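Local coordinates for protein PKS (Streptomyces albus, PDB 4OQJ) that probably catalyses, through this ketosynthase domain, the condensation that extends a polyketide chain in oxazolomycin biosynthesis, at residues M214-A219 with A262-R267; A280-T285 with A443-E448. One frame throughout, in Å; residues are numbered along the deposited sequence.

In the fold
Both contacts are antiparallel pairings in the mixed sheet of the ketosynthase, which has the thiolase fold with its two related halves. Contact 1 joins the fourth and fifth strands of the first half; contact 2 joins the first and fifth strands of the second. Strand 23-31 lies between them, and across it Leu265 CD2 and Ile282 CD1 pack 3.8 Å apart. Helix 195-209 touches both pairs. Contact 1, its centre about 9 Å from that of the chain, is buried, regular and almost wholly apolar. Contact 2, its centre about 19 Å from the chain's, is still largely buried but is bent by a bulge and pairs opposite charges, Lys283 and Glu448, where contact 1 has the single Lys266.

Contact 1 of 2, residues M214-A219 with A262-R267; sequences MALAGA and AVVLKR
Ala215 with Leu265 and Ala217 with Val263 form two antiparallel hydrogen-bonded pairs, the short strand axes running at 162° and coming within 4.6 Å. Val263 N reaches Ala217 O at 2.9 Å, and Leu265 N reaches Ala215 O at 2.8 Å. Between the pairs, Leu216 and Val264 run alongside each other on one face, Leu216 CG 4.1 Å from Val264 CG2. The other branch of this valine, CG1, is anti to the backbone N (chi1 179°) and meets Met214, modelled as selenomethionine, whose chain bends at chi3 (46°) to bring CE within 3.7 Å. Lys266 lays its aliphatic part across the base of the same residue, CE against Met214 CG at 3.8 Å, while its ammonium is held by Asp274, Asp276 and the hydroxyl of Tyr123. Helix 105-121 packs over this face. On the reverse face Ala217 CB stands 4.2 Å from Val263 CG2, and helix 195-209 rests on Ala217 and Leu265. Gly218, with no side chain, lets its CA come to 4.1 Å from Ala262 CA. Wedged between two helices of the layered thiolase fold, the strands answer their inward backbone polar groups with one another and offer hydrocarbon to both helices; the ammonium of buried Lys266 is probably balanced by the carboxylates of Asp274 and Asp276.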
loop_
_atom_site.group_PDB
_atom_site.type_symbol
_atom_site.label_atom_id
_atom_site.label_comp_id
_atom_site.label_asym_id
_atom_site.label_seq_id
_atom_site.Cartn_x
_atom_site.Cartn_y
_atom_site.Cartn_z
HETATM N N MSE A 214 7.108 -14.310 -4.628
HETATM C CA MSE A 214 7.911 -13.280 -5.280
HETATM C C MSE A 214 7.097 -12.011 -5.342
HETATM O O MSE A 214 5.873 -12.060 -5.270
HETATM C CB MSE A 214 8.321 -13.689 -6.699
HETATM C CG MSE A 214 9.413 -14.726 -6.802
HETATM SE SE MSE A 214 9.500 -15.474 -8.625
HETATM C CE MSE A 214 9.408 -13.866 -9.649
ATOM N N ALA A 215 7.761 -10.870 -5.495
ATOM C CA ALA A 215 7.038 -9.606 -5.598
ATOM C C ALA A 215 7.790 -8.606 -6.454
ATOM O O ALA A 215 9.015 -8.511 -6.364
ATOM C CB ALA A 215 6.792 -9.029 -4.205
ATOM N N LEU A 216 7.061 -7.883 -7.299
ATOM C CA LEU A 216 7.606 -6.695 -7.946
ATOM C C LEU A 216 7.334 -5.459 -7.115
ATOM O O LEU A 216 6.273 -5.330 -6.495
ATOM C CB LEU A 216 7.018 -6.486 -9.338
ATOM C CG LEU A 216 7.744 -7.216 -10.457
ATOM C CD1 LEU A 216 7.259 -8.643 -10.536
ATOM C CD2 LEU A 216 7.556 -6.504 -11.761
ATOM N N ALA A 217 8.290 -4.543 -7.125
ATOM C CA ALA A 217 8.111 -3.228 -6.533
ATOM C C ALA A 217 8.700 -2.218 -7.490
ATOM O O ALA A 217 9.798 -2.415 -8.007
ATOM C CB ALA A 217 8.781 -3.138 -5.164
ATOM N N GLY A 218 7.988 -1.127 -7.736
ATOM C CA GLY A 218 8.476 -0.157 -8.693
ATOM C C GLY A 218 7.614 1.080 -8.797
ATOM O O GLY A 218 6.649 1.238 -8.067
ATOM N N ALA A 219 7.970 1.961 -9.720
ATOM C CA ALA A 219 7.289 3.225 -9.854
ATOM C C ALA A 219 7.642 3.843 -11.186
ATOM O O ALA A 219 8.683 3.522 -11.760
ATOM C CB ALA A 219 7.657 4.147 -8.717
ATOM N N ALA A 262 11.869 -0.951 -11.679
ATOM C CA ALA A 262 11.268 -2.051 -10.935
ATOM C C ALA A 262 12.327 -3.045 -10.463
ATOM O O ALA A 262 13.360 -3.252 -11.118
ATOM C CB ALA A 262 10.218 -2.757 -11.791
ATOM N N VAL A 263 12.066 -3.645 -9.307
ATOM C CA VAL A 263 12.859 -4.750 -8.820
ATOM C C VAL A 263 11.958 -5.946 -8.562
ATOM O O VAL A 263 10.767 -5.790 -8.283
ATOM C CB VAL A 263 13.629 -4.381 -7.532
ATOM C CG1 VAL A 263 14.602 -3.249 -7.813
ATOM C CG2 VAL A 263 12.656 -3.998 -6.394
ATOM N N VAL A 264 12.547 -7.134 -8.669
ATOM C CA VAL A 264 11.871 -8.398 -8.380
ATOM C C VAL A 264 12.499 -8.974 -7.112
ATOM O O VAL A 264 13.718 -9.136 -7.046
ATOM C CB VAL A 264 12.017 -9.385 -9.548
ATOM C CG1 VAL A 264 11.323 -10.722 -9.253
ATOM C CG2 VAL A 264 11.488 -8.776 -10.831
ATOM N N LEU A 265 11.666 -9.257 -6.113
ATOM C CA LEU A 265 12.109 -9.629 -4.776
ATOM C C LEU A 265 11.639 -11.038 -4.432
ATOM O O LEU A 265 10.564 -11.458 -4.859
ATOM C CB LEU A 265 11.570 -8.631 -3.746
ATOM C CG LEU A 265 11.901 -7.164 -4.062
ATOM C CD1 LEU A 265 11.232 -6.222 -3.075
ATOM C CD2 LEU A 265 13.403 -6.936 -4.069
ATOM N N LYS A 266 12.456 -11.747 -3.654
ATOM C CA LYS A 266 12.197 -13.119 -3.236
ATOM C C LYS A 266 12.982 -13.376 -1.959
ATOM O O LYS A 266 14.063 -12.819 -1.791
ATOM C CB LYS A 266 12.631 -14.100 -4.331
ATOM C CG LYS A 266 12.352 -15.572 -4.019
ATOM C CD LYS A 266 13.020 -16.495 -5.047
ATOM C CE LYS A 266 12.029 -17.328 -5.807
ATOM N NZ LYS A 266 12.665 -18.322 -6.736
ATOM N N ARG A 267 12.470 -14.204 -1.058
ATOM C CA ARG A 267 13.244 -14.529 0.136
ATOM C C ARG A 267 14.601 -15.014 -0.301
ATOM O O ARG A 267 14.701 -15.765 -1.262
ATOM C CB ARG A 267 12.596 -15.613 0.974
ATOM C CG ARG A 267 11.319 -15.241 1.649
ATOM C CD ARG A 267 10.951 -16.372 2.569
ATOM N NE ARG A 267 9.637 -16.202 3.166
ATOM C CZ ARG A 267 9.417 -15.976 4.458
ATOM N NH1 ARG A 267 10.427 -15.882 5.331
ATOM N NH2 ARG A 267 8.167 -15.847 4.881
#

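Contact 2 of 2, residues A280-T285 with A443-E448; sequences AVIKGT and AHVIVE
Val281 and Glu448 grip each other through two backbone hydrogen bonds, Val281 N to Glu448 O at 2.8 Å and Glu448 N to Val281 O at 2.7 Å. Farther along, Ile446 takes both bonds of the next pair: its N donates to Gly284 O and its O receives Lys283 N, each at 2.8 Å. Lys283 and Gly284 thus share one partner, a beta bulge that shifts the register by one residue; Gly284 N, buried within it, has no hydrogen-bonding partner. The side chains of Lys283 and Glu448 also meet, though their salt bridge is long, 3.9 Å from NZ to OE1. Each charge has a further partner, Lys283 a salt bridge to Asp22 and Glu448 its stronger one to Arg430, so that acid and base alternate from Asp22 through Lys283 and Glu448 to Arg430. Turns at chi2 (-77°) and chi3 (-71°) fold the lysine over the glutamate, with CD 3.8 Å from Glu448 CB. Here the first strand of the second half of the thiolase fold pairs with that half's fifth strand, while its other edge bonds to strand 23-31 of the first half. Lys283 CB sits against Ile446 CG2, beneath helix 302-316. On the opposite face Thr285 and Val445 run alongside each other, CG2 to CG2 at 3.8 Å, and the threonine hydroxyl bonds to His201. Ile282 sets CG2 against Val445 CG1, 4.0 Å away, and also touches Val200 of helix 195-209. Beside the Val281-Glu448 pair, Ala280 CB meets Val447 CG1 at 3.7 Å, both residues packing against helix 376-390.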
loop_
_atom_site.group_PDB
_atom_site.type_symbol
_atom_site.label_atom_id
_atom_site.label_comp_id
_atom_site.label_asym_id
_atom_site.label_seq_id
_atom_site.Cartn_x
_atom_site.Cartn_y
_atom_site.Cartn_z
ATOM N N ALA A 280 21.580 -8.392 -5.117
ATOM C CA ALA A 280 21.878 -7.763 -3.832
ATOM C C ALA A 280 20.901 -8.319 -2.808
ATOM O O ALA A 280 19.931 -8.983 -3.191
ATOM C CB ALA A 280 21.763 -6.248 -3.935
ATOM N N VAL A 281 21.130 -8.038 -1.524
ATOM C CA VAL A 281 20.256 -8.511 -0.450
ATOM C C VAL A 281 19.708 -7.321 0.351
ATOM O O VAL A 281 20.452 -6.477 0.811
ATOM C CB VAL A 281 20.988 -9.472 0.499
ATOM C CG1 VAL A 281 20.064 -9.968 1.600
ATOM C CG2 VAL A 281 21.580 -10.645 -0.280
ATOM N N ILE A 282 18.393 -7.254 0.474
ATOM C CA ILE A 282 17.733 -6.284 1.338
ATOM C C ILE A 282 17.670 -6.890 2.733
ATOM O O ILE A 282 17.076 -7.956 2.941
ATOM C CB ILE A 282 16.345 -5.932 0.808
ATOM C CG1 ILE A 282 16.488 -5.216 -0.539
ATOM C CG2 ILE A 282 15.588 -5.045 1.801
ATOM C CD1 ILE A 282 15.191 -5.030 -1.274
ATOM N N LYS A 283 18.351 -6.233 3.666
ATOM C CA LYS A 283 18.489 -6.711 5.034
ATOM C C LYS A 283 17.348 -6.210 5.890
ATOM O O LYS A 283 16.964 -6.844 6.878
ATOM C CB LYS A 283 19.819 -6.241 5.629
ATOM C CG LYS A 283 21.050 -6.588 4.798
ATOM C CD LYS A 283 21.436 -8.045 4.938
ATOM C CE LYS A 283 22.012 -8.365 6.318
ATOM N NZ LYS A 283 22.254 -9.828 6.465
ATOM N N GLY A 284 16.807 -5.054 5.515
ATOM C CA GLY A 284 15.739 -4.450 6.284
ATOM C C GLY A 284 15.246 -3.157 5.662
ATOM O O GLY A 284 15.927 -2.543 4.828
ATOM N N THR A 285 14.044 -2.759 6.059
ATOM C CA THR A 285 13.412 -1.546 5.552
ATOM C C THR A 285 12.597 -0.922 6.665
ATOM O O THR A 285 12.165 -1.619 7.576
ATOM C CB THR A 285 12.473 -1.826 4.362
ATOM O OG1 THR A 285 11.335 -2.577 4.816
ATOM C CG2 THR A 285 13.179 -2.606 3.249
ATOM N N ALA A 443 11.282 6.758 4.092
ATOM C CA ALA A 443 11.674 5.372 3.936
ATOM C C ALA A 443 13.192 5.252 3.891
ATOM O O ALA A 443 13.881 6.150 3.393
ATOM C CB ALA A 443 11.071 4.796 2.689
ATOM N N HIS A 444 13.706 4.153 4.432
ATOM C CA HIS A 444 15.134 3.839 4.356
ATOM C C HIS A 444 15.274 2.327 4.234
ATOM O O HIS A 444 14.588 1.572 4.917
ATOM C CB HIS A 444 15.879 4.367 5.580
ATOM C CG HIS A 444 17.379 4.296 5.476
ATOM N ND1 HIS A 444 18.132 5.262 4.835
ATOM C CD2 HIS A 444 18.263 3.385 5.952
ATOM C CE1 HIS A 444 19.417 4.952 4.939
ATOM N NE2 HIS A 444 19.523 3.826 5.620
ATOM N N VAL A 445 16.147 1.901 3.334
ATOM C CA VAL A 445 16.354 0.495 3.006
ATOM C C VAL A 445 17.838 0.143 3.188
ATOM O O VAL A 445 18.730 0.903 2.768
ATOM C CB VAL A 445 15.903 0.219 1.567
ATOM C CG1 VAL A 445 16.256 -1.200 1.112
ATOM C CG2 VAL A 445 14.422 0.475 1.448
ATOM N N ILE A 446 18.100 -0.996 3.828
ATOM C CA ILE A 446 19.465 -1.468 4.031
ATOM C C ILE A 446 19.727 -2.564 3.024
ATOM O O ILE A 446 18.978 -3.548 2.951
ATOM C CB ILE A 446 19.701 -2.021 5.445
ATOM C CG1 ILE A 446 19.351 -0.966 6.514
ATOM C CG2 ILE A 446 21.147 -2.527 5.591
ATOM C CD1 ILE A 446 20.137 0.319 6.425
ATOM N N VAL A 447 20.790 -2.389 2.255
ATOM C CA VAL A 447 21.134 -3.309 1.171
ATOM C C VAL A 447 22.557 -3.825 1.375
ATOM O O VAL A 447 23.451 -3.053 1.726
ATOM C CB VAL A 447 21.040 -2.632 -0.223
ATOM C CG1 VAL A 447 21.150 -3.666 -1.310
ATOM C CG2 VAL A 447 19.735 -1.866 -0.379
ATOM N N GLU A 448 22.750 -5.126 1.150
ATOM C CA GLU A 448 24.055 -5.770 1.255
ATOM C C GLU A 448 24.466 -6.413 -0.079
ATOM O O GLU A 448 23.623 -6.802 -0.913
ATOM C CB GLU A 448 24.023 -6.815 2.372
ATOM C CG GLU A 448 25.358 -7.452 2.706
ATOM C CD GLU A 448 25.283 -8.335 3.947
ATOM O OE1 GLU A 448 25.253 -7.795 5.077
ATOM O OE2 GLU A 448 25.232 -9.573 3.795
#